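Local coordinates for AB hydrolase-1 domain-containing protein (Streptococcus mutans, PDB 4L9A), which is probably a carboxylesterase of the alpha/beta hydrolase family, hydrolysing carboxylic ester bonds, at residues Trp96-Ala99 / Ile100-Ile103; Asn254-Thr257 / Gln258-Leu261. One frame throughout, in Å; residues are numbered along the deposited sequence.

Contact 1. Residues Trp96-Ala99 / Ile100-Ile103; sequences WVNA and ILMI
Trp96 and Ile100 meet first through the backbone, where Ile100 N donates to Trp96 O at 3.0 Å. The same i to i+4 bond runs from Leu101 N to Val97 O, from Met102 N (a selenomethionine) to Asn98 O, and from Ile103 N to Ala99 O, so every carbonyl of 96-99 is taken up by an amide of 100-103. Outside this ladder, the indole of Trp96 swings forward along the helix because its CG stands anti to the backbone N (chi1 174°), laying one ring face against Ile100. Ile100 CD1 sits 3.7 Å from the centroid of the five-membered ring, 23° off the ring normal, a CH-pi contact, and its nearest ring atom is Trp96 CE2 at 3.5 Å. On another flank Val97 and Leu101 point the same way, with Val97 CG1 3.9 Å from Leu101 CD1. Ile75 packs on both Trp96 and Ile100, and Ile127 also reaches Ile100; Gln130 touches Val97 and Leu101. Two successive i, i+4 apolar pairs, the first facing mainly strand 71-75 and the second helix 120-130, are what an amphipathic helix packed on the central sheet of an alpha/beta hydrolase presents.

Contact 2. Residues Asn254-Thr257 / Gln258-Leu261; sequences NKHT and QTKL
His256 reaches Gln258 because its CG is anti to the backbone N (chi1 -163°), which carries the imidazole forward over the coming turn, and the rotation about CB-CG brings ND1 round to the next-but-one amide. Gln258 N donates to His256 ND1 at 2.9 Å, lying only 1° out of the ring plane, so the ring accepts at its edge. Accepting that amide is consistent with an ND1 that carries no proton, and the bond fixes the rotation of the ring. Gln258 runs alongside it: its CB is 3.4 Å from His256 ND1, and its OE1 passes 3.5 Å from His256 CE1. The side-chain NE2 of Gln258 is hydrogen-bonded instead to Leu285 O.

The backbone here forms a type I beta turn from His256 to Thr259, closed by Thr259 N donating to His256 O at 3.0 Å, and it delivers the chain into strand 260-263. An Asx turn runs into it, sharing His256, whose N donates to Asn254 OD1 at 3.1 Å from well above the carbonyl plane. The same oxygen also takes the hydroxyl of Thr259, with OG1 2.5 Å from Asn254 OD1, a very short separation, and tilted 21° from that plane. Two donors thus grip Asn254 OD1 and tie Asn254, part-way along the loop, to Thr259 just before strand 260-263. Thr259 OG1 is also hydrogen-bonded by Ser235 N, at the start of the neighbouring strand 235-239, while Asn254 ND2 donates to Ile233 O, just before that strand.

Overall arrangement
From the N terminus, the chain lays down strands 22-26, 33-38, 43-47 and 71-75 before entering helix 93-106, where contact 1 spans two successive turns. It then passes through strands 111-117 and 134-141, the helices between 146 and 206, strand 235-239 and helix 244-248 before reaching contact 2. The two follow in series, neither nested nor crossed, and each is local, so neither closes a long loop. The centres of contact 1 and contact 2 are about 27 Å apart, and their nearest atoms about 18 Å. Contact 1 lies on the helix packed against strands 33-38 and 71-75, whereas contact 2 forms the turn entering outermost strand 260-263, next to strand 235-239 in the same mixed sheet.

Contact 1. Residues Trp96-Ala99 / Ile100-Ile103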
loop_
_atom_site.group_PDB
_atom_site.type_symbol
_atom_site.label_atom_id
_atom_site.label_comp_id
_atom_site.label_asym_id
_atom_site.label_seq_id
_atom_site.Cartn_x
_atom_site.Cartn_y
_atom_site.Cartn_z
ATOM N N TRP A 96 -9.072 -0.069 -11.566
ATOM C CA TRP A 96 -7.730 0.085 -11.021
ATOM C C TRP A 96 -7.040 -1.281 -10.939
ATOM O O TRP A 96 -5.872 -1.411 -11.299
ATOM C CB TRP A 96 -7.798 0.800 -9.676
ATOM C CG TRP A 96 -6.515 0.927 -8.915
ATOM C CD1 TRP A 96 -6.331 0.653 -7.590
ATOM C CD2 TRP A 96 -5.243 1.382 -9.413
ATOM N NE1 TRP A 96 -5.032 0.913 -7.232
ATOM C CE2 TRP A 96 -4.345 1.351 -8.325
ATOM C CE3 TRP A 96 -4.785 1.805 -10.665
ATOM C CZ2 TRP A 96 -3.006 1.727 -8.460
ATOM C CZ3 TRP A 96 -3.454 2.166 -10.796
ATOM C CH2 TRP A 96 -2.581 2.136 -9.695
ATOM N N VAL A 97 -7.773 -2.308 -10.501
ATOM C CA VAL A 97 -7.238 -3.669 -10.499
ATOM C C VAL A 97 -6.837 -4.160 -11.910
ATOM O O VAL A 97 -5.785 -4.781 -12.074
ATOM C CB VAL A 97 -8.218 -4.672 -9.840
ATOM C CG1 VAL A 97 -7.765 -6.116 -10.074
ATOM C CG2 VAL A 97 -8.317 -4.401 -8.343
ATOM N N ASN A 98 -7.676 -3.895 -12.915
ATOM C CA ASN A 98 -7.328 -4.238 -14.295
ATOM C C ASN A 98 -6.071 -3.508 -14.767
ATOM O O ASN A 98 -5.246 -4.080 -15.468
ATOM C CB ASN A 98 -8.509 -4.013 -15.264
ATOM C CG ASN A 98 -9.607 -5.056 -15.086
ATOM O OD1 ASN A 98 -9.370 -6.108 -14.500
ATOM N ND2 ASN A 98 -10.809 -4.768 -15.588
ATOM N N ALA A 99 -5.910 -2.253 -14.361
ATOM C CA ALA A 99 -4.713 -1.502 -14.739
ATOM C C ALA A 99 -3.476 -2.133 -14.098
ATOM O O ALA A 99 -2.450 -2.301 -14.746
ATOM C CB ALA A 99 -4.840 -0.049 -14.329
ATOM N N ILE A 100 -3.578 -2.499 -12.823
ATOM C CA ILE A 100 -2.455 -3.140 -12.145
ATOM C C ILE A 100 -2.084 -4.468 -12.797
ATOM O O ILE A 100 -0.904 -4.752 -13.000
ATOM C CB ILE A 100 -2.718 -3.326 -10.633
ATOM C CG1 ILE A 100 -2.847 -1.956 -9.966
ATOM C CG2 ILE A 100 -1.603 -4.142 -9.983
ATOM C CD1 ILE A 100 -3.326 -1.995 -8.508
ATOM N N LEU A 101 -3.084 -5.277 -13.138
ATOM C CA LEU A 101 -2.829 -6.542 -13.836
ATOM C C LEU A 101 -2.147 -6.378 -15.203
ATOM O O LEU A 101 -1.352 -7.225 -15.618
ATOM C CB LEU A 101 -4.120 -7.347 -13.983
ATOM C CG LEU A 101 -4.694 -7.851 -12.656
ATOM C CD1 LEU A 101 -6.116 -8.354 -12.878
ATOM C CD2 LEU A 101 -3.804 -8.946 -12.063
HETATM N N MSE A 102 -2.474 -5.303 -15.907
HETATM C CA MSE A 102 -1.794 -4.979 -17.152
HETATM C C MSE A 102 -0.335 -4.682 -16.864
HETATM O O MSE A 102 0.562 -5.068 -17.622
HETATM C CB MSE A 102 -2.406 -3.741 -17.773
HETATM C CG MSE A 102 -3.554 -3.992 -18.695
HETATM SE SE MSE A 102 -3.673 -2.421 -19.840
HETATM C CE MSE A 102 -1.898 -2.529 -20.662
ATOM N N ILE A 103 -0.106 -3.960 -15.777
ATOM C CA ILE A 103 1.247 -3.655 -15.347
ATOM C C ILE A 103 1.973 -4.951 -14.994
ATOM O O ILE A 103 3.133 -5.128 -15.354
ATOM C CB ILE A 103 1.259 -2.647 -14.176
ATOM C CG1 ILE A 103 0.669 -1.309 -14.639
ATOM C CG2 ILE A 103 2.674 -2.446 -13.652
ATOM C CD1 ILE A 103 0.505 -0.254 -13.544
#

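Contact 2. Residues Asn254-Thr257 / Gln258-Leu261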
loop_
_atom_site.group_PDB
_atom_site.type_symbol
_atom_site.label_atom_id
_atom_site.label_comp_id
_atom_site.label_asym_id
_atom_site.label_seq_id
_atom_site.Cartn_x
_atom_site.Cartn_y
_atom_site.Cartn_z
ATOM N N ASN A 254 -6.074 -15.789 7.465
ATOM C CA ASN A 254 -6.575 -17.100 7.114
ATOM C C ASN A 254 -5.873 -18.101 8.007
ATOM O O ASN A 254 -5.190 -17.706 8.958
ATOM C CB ASN A 254 -6.325 -17.414 5.628
ATOM C CG ASN A 254 -4.850 -17.358 5.254
ATOM O OD1 ASN A 254 -3.969 -17.574 6.091
ATOM N ND2 ASN A 254 -4.574 -17.074 3.983
ATOM N N LYS A 255 -6.018 -19.383 7.698
ATOM C CA LYS A 255 -5.512 -20.433 8.574
ATOM C C LYS A 255 -4.182 -21.031 8.134
ATOM O O LYS A 255 -3.748 -22.037 8.680
ATOM C CB LYS A 255 -6.565 -21.526 8.742
ATOM C CG LYS A 255 -7.704 -21.103 9.645
ATOM C CD LYS A 255 -9.036 -21.622 9.135
ATOM C CE LYS A 255 -10.162 -21.242 10.081
ATOM N NZ LYS A 255 -9.952 -21.824 11.436
ATOM N N HIS A 256 -3.525 -20.397 7.167
ATOM C CA HIS A 256 -2.246 -20.900 6.669
ATOM C C HIS A 256 -1.260 -21.034 7.828
ATOM O O HIS A 256 -1.218 -20.174 8.703
ATOM C CB HIS A 256 -1.684 -19.960 5.599
ATOM C CG HIS A 256 -0.614 -20.576 4.751
ATOM N ND1 HIS A 256 0.641 -20.879 5.234
ATOM C CD2 HIS A 256 -0.607 -20.924 3.441
ATOM C CE1 HIS A 256 1.373 -21.394 4.261
ATOM N NE2 HIS A 256 0.641 -21.428 3.161
ATOM N N THR A 257 -0.482 -22.118 7.836
ATOM C CA THR A 257 0.504 -22.365 8.890
ATOM C C THR A 257 1.582 -21.282 8.965
ATOM O O THR A 257 2.320 -21.197 9.947
ATOM C CB THR A 257 1.219 -23.735 8.720
ATOM O OG1 THR A 257 1.857 -23.797 7.435
ATOM C CG2 THR A 257 0.235 -24.885 8.851
ATOM N N GLN A 258 1.686 -20.464 7.921
ATOM C CA GLN A 258 2.687 -19.405 7.890
ATOM C C GLN A 258 2.084 -18.022 8.107
ATOM O O GLN A 258 2.817 -17.043 8.241
ATOM C CB GLN A 258 3.438 -19.411 6.552
ATOM C CG GLN A 258 4.450 -20.530 6.394
ATOM C CD GLN A 258 5.252 -20.367 5.113
ATOM O OE1 GLN A 258 4.733 -20.566 4.015
ATOM N NE2 GLN A 258 6.512 -19.962 5.249
ATOM N N THR A 259 0.756 -17.938 8.128
ATOM C CA THR A 259 0.083 -16.662 8.360
ATOM C C THR A 259 0.302 -16.193 9.794
ATOM O O THR A 259 0.197 -16.991 10.724
ATOM C CB THR A 259 -1.423 -16.781 8.084
ATOM O OG1 THR A 259 -1.640 -16.821 6.669
ATOM C CG2 THR A 259 -2.183 -15.604 8.670
ATOM N N LYS A 260 0.606 -14.911 9.971
ATOM C CA LYS A 260 0.794 -14.327 11.311
ATOM C C LYS A 260 0.172 -12.940 11.437
ATOM O O LYS A 260 0.116 -12.174 10.467
ATOM C CB LYS A 260 2.282 -14.199 11.666
ATOM C CG LYS A 260 3.109 -15.476 11.532
ATOM C CD LYS A 260 4.497 -15.286 12.149
ATOM C CE LYS A 260 5.337 -16.548 12.042
ATOM N NZ LYS A 260 4.529 -17.748 12.361
ATOM N N LEU A 261 -0.287 -12.615 12.638
ATOM C CA LEU A 261 -0.626 -11.238 12.980
ATOM C C LEU A 261 0.415 -10.745 13.976
ATOM O O LEU A 261 0.554 -11.299 15.065
ATOM C CB LEU A 261 -2.030 -11.141 13.579
ATOM C CG LEU A 261 -2.454 -9.778 14.139
ATOM C CD1 LEU A 261 -2.461 -8.730 13.032
ATOM C CD2 LEU A 261 -3.820 -9.869 14.833
#